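Local structure of putative methyltransferase (Emericella variicolor, 7DMB) at residues W147-N152 with V161-V166; N92-E97 with V320-G325; P188-M193 with V278-N283; G199-E204 with L301-G306. The protein probably transfers a methyl group from S-adenosyl-L-methionine as a trans-acting partner of a polyketide synthase in calbistrin biosynthesis. One frame throughout, in Å; residues are numbered along the deposited sequence.

Contact 1 of 4, residues W147-N152 with V161-V166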
# COMPACT_ATOMS: atom_id res chain seq x y z
N TRP A 147 -5.63 15.05 -9.10
CA TRP A 147 -5.92 15.96 -10.20
C TRP A 147 -6.22 15.19 -11.49
O TRP A 147 -7.20 15.47 -12.19
CB TRP A 147 -4.75 16.93 -10.43
CG TRP A 147 -4.82 17.52 -11.80
CD1 TRP A 147 -4.21 17.07 -12.93
CD2 TRP A 147 -5.63 18.63 -12.19
NE1 TRP A 147 -4.58 17.84 -14.00
CE2 TRP A 147 -5.44 18.81 -13.57
CE3 TRP A 147 -6.49 19.50 -11.51
CZ2 TRP A 147 -6.07 19.83 -14.29
CZ3 TRP A 147 -7.12 20.51 -12.22
CH2 TRP A 147 -6.91 20.67 -13.59
N ARG A 148 -5.38 14.20 -11.80
CA ARG A 148 -5.59 13.38 -12.99
C ARG A 148 -6.89 12.58 -12.93
O ARG A 148 -7.52 12.35 -13.97
CB ARG A 148 -4.42 12.40 -13.20
CG ARG A 148 -3.10 12.99 -13.64
CD ARG A 148 -2.14 11.83 -13.95
NE ARG A 148 -0.79 12.31 -14.22
CZ ARG A 148 0.26 11.53 -14.46
NH1 ARG A 148 0.15 10.21 -14.44
NH2 ARG A 148 1.43 12.10 -14.71
N VAL A 149 -7.27 12.10 -11.74
CA VAL A 149 -8.53 11.38 -11.62
C VAL A 149 -9.69 12.31 -11.96
O VAL A 149 -10.57 11.97 -12.76
CB VAL A 149 -8.67 10.79 -10.21
CG1 VAL A 149 -10.14 10.47 -9.92
CG2 VAL A 149 -7.78 9.56 -10.06
N TYR A 150 -9.69 13.50 -11.37
CA TYR A 150 -10.66 14.52 -11.74
C TYR A 150 -10.62 14.80 -13.23
O TYR A 150 -11.65 14.83 -13.91
CB TYR A 150 -10.38 15.82 -10.97
CG TYR A 150 -10.72 17.04 -11.80
CD1 TYR A 150 -12.05 17.41 -12.00
CD2 TYR A 150 -9.73 17.79 -12.41
CE1 TYR A 150 -12.38 18.48 -12.77
CE2 TYR A 150 -10.06 18.88 -13.19
CZ TYR A 150 -11.40 19.22 -13.36
OH TYR A 150 -11.77 20.30 -14.12
N ASP A 151 -9.41 14.99 -13.76
CA ASP A 151 -9.22 15.50 -15.11
C ASP A 151 -9.58 14.48 -16.18
O ASP A 151 -9.76 14.85 -17.34
CB ASP A 151 -7.76 15.95 -15.26
CG ASP A 151 -7.53 16.77 -16.50
OD1 ASP A 151 -8.31 17.72 -16.77
OD2 ASP A 151 -6.56 16.46 -17.21
N ASN A 152 -9.71 13.20 -15.82
CA ASN A 152 -9.98 12.15 -16.79
C ASN A 152 -11.24 11.35 -16.48
O ASN A 152 -11.52 10.38 -17.18
CB ASN A 152 -8.80 11.17 -16.88
CG ASN A 152 -7.56 11.80 -17.42
OD1 ASN A 152 -7.36 11.85 -18.64
ND2 ASN A 152 -6.71 12.29 -16.52
N VAL A 161 -10.50 5.58 -21.65
CA VAL A 161 -9.14 5.48 -21.15
C VAL A 161 -9.18 4.74 -19.82
O VAL A 161 -10.16 4.82 -19.07
CB VAL A 161 -8.46 6.88 -21.03
CG1 VAL A 161 -8.99 7.67 -19.86
CG2 VAL A 161 -6.93 6.73 -20.91
N LYS A 162 -8.12 3.98 -19.56
CA LYS A 162 -7.98 3.25 -18.31
C LYS A 162 -7.41 4.16 -17.23
O LYS A 162 -6.59 5.03 -17.50
CB LYS A 162 -7.08 2.03 -18.49
CG LYS A 162 -7.51 1.07 -19.59
CD LYS A 162 -8.65 0.17 -19.11
CE LYS A 162 -9.10 -0.79 -20.20
NZ LYS A 162 -10.16 -1.66 -19.67
N LEU A 163 -7.85 3.94 -15.98
CA LEU A 163 -7.26 4.63 -14.84
C LEU A 163 -5.76 4.34 -14.71
O LEU A 163 -4.96 5.26 -14.53
CB LEU A 163 -7.97 4.22 -13.54
CG LEU A 163 -7.42 4.87 -12.27
CD1 LEU A 163 -7.63 6.39 -12.29
CD2 LEU A 163 -8.04 4.29 -11.00
N VAL A 164 -5.37 3.06 -14.77
CA VAL A 164 -3.97 2.70 -14.56
C VAL A 164 -3.08 3.42 -15.57
O VAL A 164 -2.01 3.93 -15.22
CB VAL A 164 -3.77 1.17 -14.63
CG1 VAL A 164 -2.28 0.82 -14.52
CG2 VAL A 164 -4.54 0.48 -13.52
N LYS A 165 -3.51 3.46 -16.83
CA LYS A 165 -2.77 4.20 -17.85
C LYS A 165 -2.63 5.67 -17.46
O LYS A 165 -1.55 6.25 -17.54
CB LYS A 165 -3.45 4.08 -19.21
CG LYS A 165 -2.58 4.57 -20.34
CD LYS A 165 -3.36 5.41 -21.35
CE LYS A 165 -2.40 6.01 -22.37
NZ LYS A 165 -3.03 6.13 -23.71
N VAL A 166 -3.75 6.27 -17.02
CA VAL A 166 -3.73 7.65 -16.55
C VAL A 166 -2.69 7.82 -15.45
O VAL A 166 -1.91 8.78 -15.45
CB VAL A 166 -5.14 8.06 -16.08
CG1 VAL A 166 -5.07 9.26 -15.13
CG2 VAL A 166 -6.02 8.35 -17.28

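Contact 2 of 4, residues N92-E97 with V320-G325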
# COMPACT_ATOMS: atom_id res chain seq x y z
N ASN A 92 -21.89 7.08 -7.02
CA ASN A 92 -22.77 7.10 -5.86
C ASN A 92 -21.99 7.34 -4.58
O ASN A 92 -22.38 8.16 -3.74
CB ASN A 92 -23.56 5.79 -5.77
CG ASN A 92 -24.62 5.67 -6.85
OD1 ASN A 92 -25.04 6.66 -7.46
ND2 ASN A 92 -25.06 4.44 -7.10
N TRP A 93 -20.88 6.60 -4.39
CA TRP A 93 -20.03 6.82 -3.23
C TRP A 93 -19.52 8.26 -3.18
O TRP A 93 -19.55 8.90 -2.13
CB TRP A 93 -18.84 5.85 -3.23
CG TRP A 93 -17.84 6.23 -2.17
CD1 TRP A 93 -17.94 6.00 -0.83
CD2 TRP A 93 -16.62 6.97 -2.36
NE1 TRP A 93 -16.85 6.52 -0.17
CE2 TRP A 93 -16.03 7.13 -1.08
CE3 TRP A 93 -15.98 7.50 -3.47
CZ2 TRP A 93 -14.83 7.79 -0.90
CZ3 TRP A 93 -14.76 8.16 -3.28
CH2 TRP A 93 -14.21 8.30 -2.01
N LEU A 94 -19.04 8.78 -4.31
CA LEU A 94 -18.47 10.13 -4.29
C LEU A 94 -19.53 11.18 -3.97
O LEU A 94 -19.25 12.13 -3.24
CB LEU A 94 -17.77 10.45 -5.61
CG LEU A 94 -16.70 11.55 -5.48
CD1 LEU A 94 -15.77 11.25 -4.36
CD2 LEU A 94 -15.94 11.74 -6.76
N ALA A 95 -20.75 11.02 -4.50
CA ALA A 95 -21.85 11.93 -4.15
C ALA A 95 -22.12 11.93 -2.65
O ALA A 95 -22.44 12.97 -2.07
CB ALA A 95 -23.13 11.55 -4.89
N SER A 96 -22.00 10.76 -2.00
CA SER A 96 -22.27 10.70 -0.57
C SER A 96 -21.14 11.34 0.23
O SER A 96 -21.39 11.99 1.25
CB SER A 96 -22.51 9.26 -0.15
OG SER A 96 -21.28 8.61 0.14
N GLU A 97 -19.89 11.20 -0.23
CA GLU A 97 -18.79 11.87 0.46
C GLU A 97 -18.87 13.39 0.26
O GLU A 97 -18.66 14.15 1.21
CB GLU A 97 -17.45 11.30 -0.02
CG GLU A 97 -16.30 11.34 1.00
CD GLU A 97 -16.54 10.52 2.27
OE1 GLU A 97 -17.26 9.50 2.25
OE2 GLU A 97 -15.97 10.88 3.32
N VAL A 320 -7.61 6.86 -0.45
CA VAL A 320 -7.39 5.68 -1.29
C VAL A 320 -8.67 5.29 -2.02
O VAL A 320 -8.63 4.91 -3.19
CB VAL A 320 -6.81 4.52 -0.45
CG1 VAL A 320 -6.30 3.42 -1.36
CG2 VAL A 320 -5.65 5.04 0.38
N ASP A 321 -9.82 5.39 -1.34
CA ASP A 321 -11.10 5.19 -2.02
C ASP A 321 -11.22 6.11 -3.22
O ASP A 321 -11.65 5.69 -4.30
CB ASP A 321 -12.27 5.43 -1.07
CG ASP A 321 -12.19 4.59 0.17
OD1 ASP A 321 -12.98 3.63 0.29
OD2 ASP A 321 -11.31 4.87 1.02
N PHE A 322 -10.87 7.39 -3.05
CA PHE A 322 -10.93 8.32 -4.16
C PHE A 322 -10.00 7.90 -5.30
O PHE A 322 -10.37 7.97 -6.48
CB PHE A 322 -10.57 9.73 -3.69
CG PHE A 322 -10.50 10.73 -4.79
CD1 PHE A 322 -11.64 11.40 -5.19
CD2 PHE A 322 -9.30 10.98 -5.46
CE1 PHE A 322 -11.60 12.31 -6.23
CE2 PHE A 322 -9.26 11.88 -6.50
CZ PHE A 322 -10.41 12.55 -6.88
N MET A 323 -8.80 7.43 -4.96
CA MET A 323 -7.77 7.26 -5.97
C MET A 323 -7.96 6.00 -6.78
O MET A 323 -7.64 5.97 -7.98
CB MET A 323 -6.38 7.25 -5.31
CG MET A 323 -5.83 8.62 -5.01
SD MET A 323 -5.78 9.71 -6.44
CE MET A 323 -4.81 8.70 -7.57
N VAL A 324 -8.43 4.93 -6.16
CA VAL A 324 -8.52 3.64 -6.83
C VAL A 324 -9.95 3.13 -6.95
O VAL A 324 -10.17 2.06 -7.52
CB VAL A 324 -7.62 2.59 -6.14
CG1 VAL A 324 -6.19 3.13 -6.01
CG2 VAL A 324 -8.16 2.29 -4.80
N GLY A 325 -10.93 3.89 -6.47
CA GLY A 325 -12.32 3.46 -6.57
C GLY A 325 -12.81 3.24 -7.99
O GLY A 325 -13.79 2.52 -8.20

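Contact 3 of 4, residues P188-M193 with V278-N283. With SAH (S-adenosyl-L-homocysteine), chain C.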
# COMPACT_ATOMS: atom_id res chain seq x y z
N PRO A 188 15.50 -0.98 9.89
CA PRO A 188 16.03 -1.67 11.08
C PRO A 188 15.48 -3.08 11.24
O PRO A 188 16.23 -3.97 11.65
CB PRO A 188 15.63 -0.76 12.24
CG PRO A 188 15.48 0.59 11.62
CD PRO A 188 14.96 0.35 10.24
N LEU A 189 14.20 -3.31 10.94
CA LEU A 189 13.68 -4.68 11.00
C LEU A 189 14.37 -5.57 9.98
O LEU A 189 14.78 -6.70 10.29
CB LEU A 189 12.17 -4.71 10.75
CG LEU A 189 11.65 -6.15 10.68
CD1 LEU A 189 11.87 -6.84 12.02
CD2 LEU A 189 10.17 -6.26 10.27
N ILE A 190 14.46 -5.10 8.73
CA ILE A 190 15.11 -5.89 7.70
C ILE A 190 16.56 -6.14 8.06
O ILE A 190 17.06 -7.27 7.96
CB ILE A 190 14.96 -5.20 6.33
CG1 ILE A 190 13.48 -5.07 5.95
CG2 ILE A 190 15.73 -5.95 5.25
CD1 ILE A 190 12.77 -6.38 5.75
N ASN A 191 17.25 -5.10 8.53
CA ASN A 191 18.65 -5.27 8.92
C ASN A 191 18.80 -6.32 10.03
O ASN A 191 19.71 -7.15 9.98
CB ASN A 191 19.22 -3.92 9.34
CG ASN A 191 20.68 -4.00 9.73
OD1 ASN A 191 21.03 -3.88 10.90
ND2 ASN A 191 21.55 -4.20 8.74
N LEU A 192 17.89 -6.33 11.00
CA LEU A 192 17.97 -7.31 12.09
C LEU A 192 17.83 -8.73 11.56
O LEU A 192 18.63 -9.61 11.91
CB LEU A 192 16.90 -7.01 13.15
CG LEU A 192 16.75 -8.07 14.25
CD1 LEU A 192 18.09 -8.33 14.91
CD2 LEU A 192 15.69 -7.67 15.32
N MET A 193 16.83 -8.98 10.71
CA MET A 193 16.70 -10.27 10.05
C MET A 193 17.96 -10.66 9.30
O MET A 193 18.42 -11.81 9.38
CB MET A 193 15.51 -10.24 9.08
CG MET A 193 14.19 -10.03 9.75
SD MET A 193 12.95 -9.64 8.53
CE MET A 193 11.47 -10.15 9.43
N VAL A 278 11.57 -15.13 4.86
CA VAL A 278 10.76 -13.92 4.99
C VAL A 278 10.00 -13.73 3.69
O VAL A 278 10.59 -13.78 2.60
CB VAL A 278 11.61 -12.67 5.32
CG1 VAL A 278 10.71 -11.44 5.52
CG2 VAL A 278 12.46 -12.90 6.58
N VAL A 279 8.69 -13.52 3.80
CA VAL A 279 7.87 -13.10 2.66
C VAL A 279 7.48 -11.64 2.91
O VAL A 279 6.99 -11.31 3.99
CB VAL A 279 6.63 -13.98 2.48
CG1 VAL A 279 5.63 -13.34 1.53
CG2 VAL A 279 7.02 -15.37 1.97
N ILE A 280 7.73 -10.79 1.92
CA ILE A 280 7.39 -9.37 1.98
C ILE A 280 6.15 -9.12 1.12
O ILE A 280 6.04 -9.65 0.01
CB ILE A 280 8.56 -8.48 1.50
CG1 ILE A 280 9.90 -8.87 2.16
CG2 ILE A 280 8.24 -6.99 1.70
CD1 ILE A 280 10.06 -8.35 3.53
N ALA A 281 5.23 -8.29 1.63
CA ALA A 281 4.07 -7.88 0.84
C ALA A 281 3.61 -6.48 1.25
O ALA A 281 3.27 -6.26 2.42
CB ALA A 281 2.94 -8.89 0.99
N SER A 282 3.58 -5.54 0.29
CA SER A 282 3.15 -4.18 0.59
C SER A 282 1.95 -3.87 -0.30
O SER A 282 2.09 -3.69 -1.52
CB SER A 282 4.27 -3.17 0.39
OG SER A 282 3.82 -1.83 0.52
N ASN A 283 0.78 -3.84 0.33
CA ASN A 283 -0.45 -3.36 -0.27
C ASN A 283 -0.81 -4.16 -1.52
O ASN A 283 -1.33 -3.63 -2.50
CB ASN A 283 -0.35 -1.85 -0.53
CG ASN A 283 -0.62 -1.05 0.73
OD1 ASN A 283 -1.68 -1.20 1.36
ND2 ASN A 283 0.36 -0.25 1.16
N SAH C . 4.05 -3.24 -3.99
CA SAH C . 3.47 -2.24 -4.92
CB SAH C . 2.38 -1.39 -4.25
CG SAH C . 1.04 -2.08 -4.20
SD SAH C . 0.23 -2.25 -5.83
C SAH C . 4.58 -1.33 -5.45
O SAH C . 4.54 -1.04 -6.66
OXT SAH C . 5.46 -0.97 -4.63
C5' SAH C . -0.30 -3.98 -5.77
C4' SAH C . 0.60 -4.89 -6.58
O4' SAH C . 0.23 -6.26 -6.33
C3' SAH C . 0.50 -4.67 -8.09
O3' SAH C . 1.80 -4.59 -8.64
C2' SAH C . -0.30 -5.89 -8.56
O2' SAH C . 0.00 -6.32 -9.88
C1' SAH C . 0.12 -6.95 -7.55
N9 SAH C . -0.88 -8.00 -7.39
C8 SAH C . -2.24 -7.84 -7.48
N7 SAH C . -2.92 -8.94 -7.28
C5 SAH C . -1.94 -9.90 -7.06
C6 SAH C . -2.03 -11.28 -6.79
N6 SAH C . -3.17 -11.95 -6.71
N1 SAH C . -0.86 -11.96 -6.62
C2 SAH C . 0.29 -11.28 -6.70
N3 SAH C . 0.49 -9.98 -6.94
C4 SAH C . -0.68 -9.34 -7.12

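Contact 4 of 4, residues G199-E204 with L301-G306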
# COMPACT_ATOMS: atom_id res chain seq x y z
N GLY A 199 22.13 -15.30 5.22
CA GLY A 199 21.78 -15.99 3.99
C GLY A 199 20.28 -15.96 3.72
O GLY A 199 19.73 -16.87 3.09
N LEU A 200 19.63 -14.89 4.18
CA LEU A 200 18.18 -14.80 4.14
C LEU A 200 17.64 -15.14 2.76
O LEU A 200 18.14 -14.65 1.74
CB LEU A 200 17.75 -13.38 4.56
CG LEU A 200 16.42 -13.23 5.32
CD1 LEU A 200 16.48 -13.90 6.69
CD2 LEU A 200 16.01 -11.75 5.42
N ARG A 201 16.63 -16.00 2.72
CA ARG A 201 15.86 -16.28 1.51
C ARG A 201 14.57 -15.45 1.59
O ARG A 201 13.74 -15.68 2.47
CB ARG A 201 15.59 -17.78 1.39
CG ARG A 201 16.89 -18.61 1.36
CD ARG A 201 16.65 -20.10 1.58
NE ARG A 201 15.99 -20.37 2.87
CZ ARG A 201 15.42 -21.54 3.19
NH1 ARG A 201 15.44 -22.54 2.33
NH2 ARG A 201 14.83 -21.70 4.38
N ILE A 202 14.45 -14.46 0.71
CA ILE A 202 13.35 -13.49 0.74
C ILE A 202 12.54 -13.62 -0.54
O ILE A 202 13.12 -13.77 -1.63
CB ILE A 202 13.81 -12.02 0.89
CG1 ILE A 202 14.62 -11.79 2.15
CG2 ILE A 202 12.61 -11.06 0.92
CD1 ILE A 202 16.07 -11.49 1.84
N LEU A 203 11.22 -13.56 -0.41
CA LEU A 203 10.32 -13.47 -1.55
C LEU A 203 9.39 -12.29 -1.31
O LEU A 203 8.82 -12.18 -0.22
CB LEU A 203 9.52 -14.75 -1.76
CG LEU A 203 8.67 -14.85 -3.03
CD1 LEU A 203 8.79 -16.23 -3.66
CD2 LEU A 203 7.22 -14.53 -2.71
N GLU A 204 9.24 -11.41 -2.29
CA GLU A 204 8.26 -10.33 -2.17
C GLU A 204 7.07 -10.58 -3.12
O GLU A 204 7.26 -10.76 -4.33
CB GLU A 204 8.88 -8.96 -2.44
CG GLU A 204 7.85 -7.83 -2.45
CD GLU A 204 8.50 -6.49 -2.57
OE1 GLU A 204 9.75 -6.46 -2.68
OE2 GLU A 204 7.78 -5.47 -2.54
N LEU A 301 4.81 -21.00 1.44
CA LEU A 301 6.14 -20.59 1.00
C LEU A 301 7.15 -20.52 2.15
O LEU A 301 8.36 -20.64 1.90
CB LEU A 301 6.08 -19.24 0.28
CG LEU A 301 5.40 -19.22 -1.09
CD1 LEU A 301 5.01 -17.82 -1.51
CD2 LEU A 301 6.32 -19.86 -2.15
N LEU A 302 6.69 -20.34 3.38
CA LEU A 302 7.60 -20.04 4.49
C LEU A 302 8.13 -21.30 5.18
O LEU A 302 7.42 -22.30 5.33
CB LEU A 302 6.88 -19.18 5.52
CG LEU A 302 6.68 -17.74 5.03
CD1 LEU A 302 5.63 -16.98 5.87
CD2 LEU A 302 8.04 -17.02 5.04
N GLN A 303 9.40 -21.25 5.59
CA GLN A 303 9.99 -22.29 6.42
C GLN A 303 9.30 -22.28 7.79
O GLN A 303 8.59 -21.33 8.11
CB GLN A 303 11.50 -22.12 6.53
CG GLN A 303 11.97 -20.90 7.29
CD GLN A 303 12.83 -21.24 8.49
OE1 GLN A 303 12.58 -22.21 9.21
NE2 GLN A 303 13.86 -20.43 8.71
N PRO A 304 9.44 -23.34 8.60
CA PRO A 304 8.62 -23.43 9.83
C PRO A 304 8.84 -22.29 10.80
O PRO A 304 7.92 -21.97 11.57
CB PRO A 304 9.01 -24.79 10.43
CG PRO A 304 10.23 -25.26 9.68
CD PRO A 304 10.25 -24.55 8.37
N LYS A 305 10.00 -21.63 10.78
CA LYS A 305 10.25 -20.45 11.60
C LYS A 305 10.15 -19.14 10.81
O LYS A 305 10.58 -18.10 11.31
CB LYS A 305 11.62 -20.56 12.28
CG LYS A 305 11.70 -21.70 13.32
CD LYS A 305 13.11 -22.31 13.41
CE LYS A 305 13.80 -21.95 14.73
NZ LYS A 305 15.30 -21.98 14.62
N GLY A 306 9.59 -19.17 9.60
CA GLY A 306 9.58 -17.99 8.75
C GLY A 306 8.55 -16.94 9.17
O GLY A 306 7.71 -17.15 10.04

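Contact 1 of 4, residues W147-N152 with V161-V166
Arg-148 and Val-166 hold their CA atoms 7.0 Å apart, and Val-149 and Leu-163 theirs 7.6 Å, where helix 140-157 runs past the short helix 163-168. Val-166 carries most of the packing with both methyls. CG1 lies between Arg-148 CB and Asn-152 ND2, 3.7 Å from each, while CG2 meets CG and CB of the same amide side chain, 3.8 Å from CG. That amide is pinned by its own helix: ND2 gives Arg-148 O a nearly straight bond of 2.7 Å, with the oxygen in the amide plane, fixing the flat group where Val-166 leans on it. The helices, consecutive in the chain and outside the central sheet, are joined by a short connection ending at Lys-162, N-cap of the second. Beyond CG the Arg-148 chain is extended (chi2 and chi3 both -173°), sliding past Val-166 in the opposite direction until NH1 stands 2.7 Å from Val-166 O. This bond is bent and weak, at 129°; NH1 has a second carbonyl partner, Lys-169 O, so the positive group sits among main-chain oxygens at the end of helix 163-168. Next to these, Val-149 CG2 meets Leu-163 CD1 at 3.9 Å, and Leu-326 touches both side chains.

Contact 2 of 4, residues N92-E97 with V320-G325
Trp-93 reaches across to helix 319-324 with the six-membered part of its indole, whose CZ2 and CH2 atoms do the touching. CZ2 comes to 3.5 Å from Asp-321 CB, and CH2 lies 3.6 Å from the backbone N of Phe-322. Both neighbours approach the ring obliquely. The Asp-321 side chain crosses the indole at about a right angle, yet its carboxylate plane is turned only 26° from the ring plane. It is the methylene that packs, whereas the acid end is held apart from Trp-93, with OD1 taking a hydrogen bond from Trp-330 NE1. Trp-93 gets there because CG is anti to its backbone N (chi1 170°), which swings the indole out from its helix. Beside it, Leu-94 CD1 meets the ring of Phe-322 at its edge, 4.2 Å from CD1 of that ring.

Within its own helix, Trp-93 O accepts two bonds, from Glu-97 N and from Ser-96 OG at 2.9 Å. Tyr-90, one turn ahead of Leu-94, hands its OH to Phe-322 O and so makes a polar link between the same two helices. Their short segments run mostly antiparallel, at 144°, with axes 11.3 Å apart, a distance spanned by the large aromatic side chains. Helix 56-79 touches both Leu-94 and Phe-322 through Met-73, and helix 140-157 meets Phe-322 through Pro-146.

Contact 3 of 4, residues P188-M193 with V278-N283
Met-193 and Val-278 make the nearest backbone approach, 8.6 Å between their CA atoms, where helix 187-196 lies over strand 276-282. The gap is bridged by side chains alone, all of them apolar and buried. Met-193 leaves the helix with its chain extended beyond CG (chi2 167°, chi3 156°), so that its sulfur and methyl arrive together at the valine. SD is 3.8 Å from Val-278 CG2, and CE lies 4.1 Å from the same methyl; CG1 is only slightly farther from both, so the end of the methionine crosses obliquely over the two branches of Val-278. One turn earlier in the helix, Ile-190 meets Ile-280 tip to tip, CD1 to CD1 at 4.0 Å. The two contacts follow the alternation of the strand: Val-278 and Ile-280 point toward the helix, whereas Val-279 between them packs on Leu-308 instead. Val-216 and Leu-220 of helix 211-220 also touch Ile-190, and Leu-200 touches Met-193, which continues the apolar layer toward the next strand.

At its carboxyl end the strand leads into the ligand pocket. Ser-282 O accepts a hydrogen bond of 3.2 Å from the amino N of S-adenosyl-L-homocysteine, and Asn-283 O lies 3.3 Å from the ligand's CG. Helix against central parallel strand, with the cofactor product bound at the strand's carboxyl end, is the layout of the Rossmann-like class I methyltransferase fold, in which strand 276-282 is the fourth of the order 3-2-1-4-5-7-6.

Contact 4 of 4, residues G199-E204 with L301-G306
Arg-201 and Gln-303 bring two flat groups together at a steep angle, the guanidinium and amide planes standing 63° apart. Neither stacks on the other. Instead the aliphatic part of Gln-303 comes obliquely to the guanidinium, with CB 4.0 Å from Arg-201 NH2. The two polar ends converge on one acid: Asp-277 OD1 takes a salt bridge from Arg-201 NH2 and a hydrogen bond from Gln-303 NE2. Lys-305 N gives Gln-303 OE1 a hydrogen bond of 3.1 Å from well above the carbonyl plane, tying the side chain back across its own turn. Gln-303 can fold back because CG sits between its backbone N and carbonyl carbon (chi1 67°) and the chain bends again at chi2. The turn, type I from Gln-303 to Gly-306, is closed by Gly-306 N to Gln-303 O at 2.8 Å. Farther along, Leu-203 CD2 and Leu-301 CD1 meet at 4.1 Å, the side chains crossing at about a right angle, with Phe-271 touching both. The Leu-301 side chain also lies about 4 Å from that of Ile-262, which binds S-adenosyl-L-homocysteine. Strand 200-205 thus meets the helix end of the beta-alpha-beta crossover from strand 276-282 to strand 306-313, as in Rossmann-like methyltransferases.

From the N terminus, helix 85-101 opens the longest loop, which contact 2 closes 223 residues later at helix 319-324. Within that span lie the other three contacts. Contact 1 closes a short loop between consecutive helices before contact 3 opens, and it touches contact 2, where Val-149 CG1 packs on Phe-322 CZ at 3.7 Å. Contacts 3 and 4 cross: helix 187-196 and strand 200-205 come first, and their partners 278-283 and 301-306 follow in the same order. They share the central sheet, strands 200-205 and 276-282 being neighbours in it. Contacts 1 and 2 thus tie the helical part together, on the opposite side of the chain's centre from contacts 3 and 4.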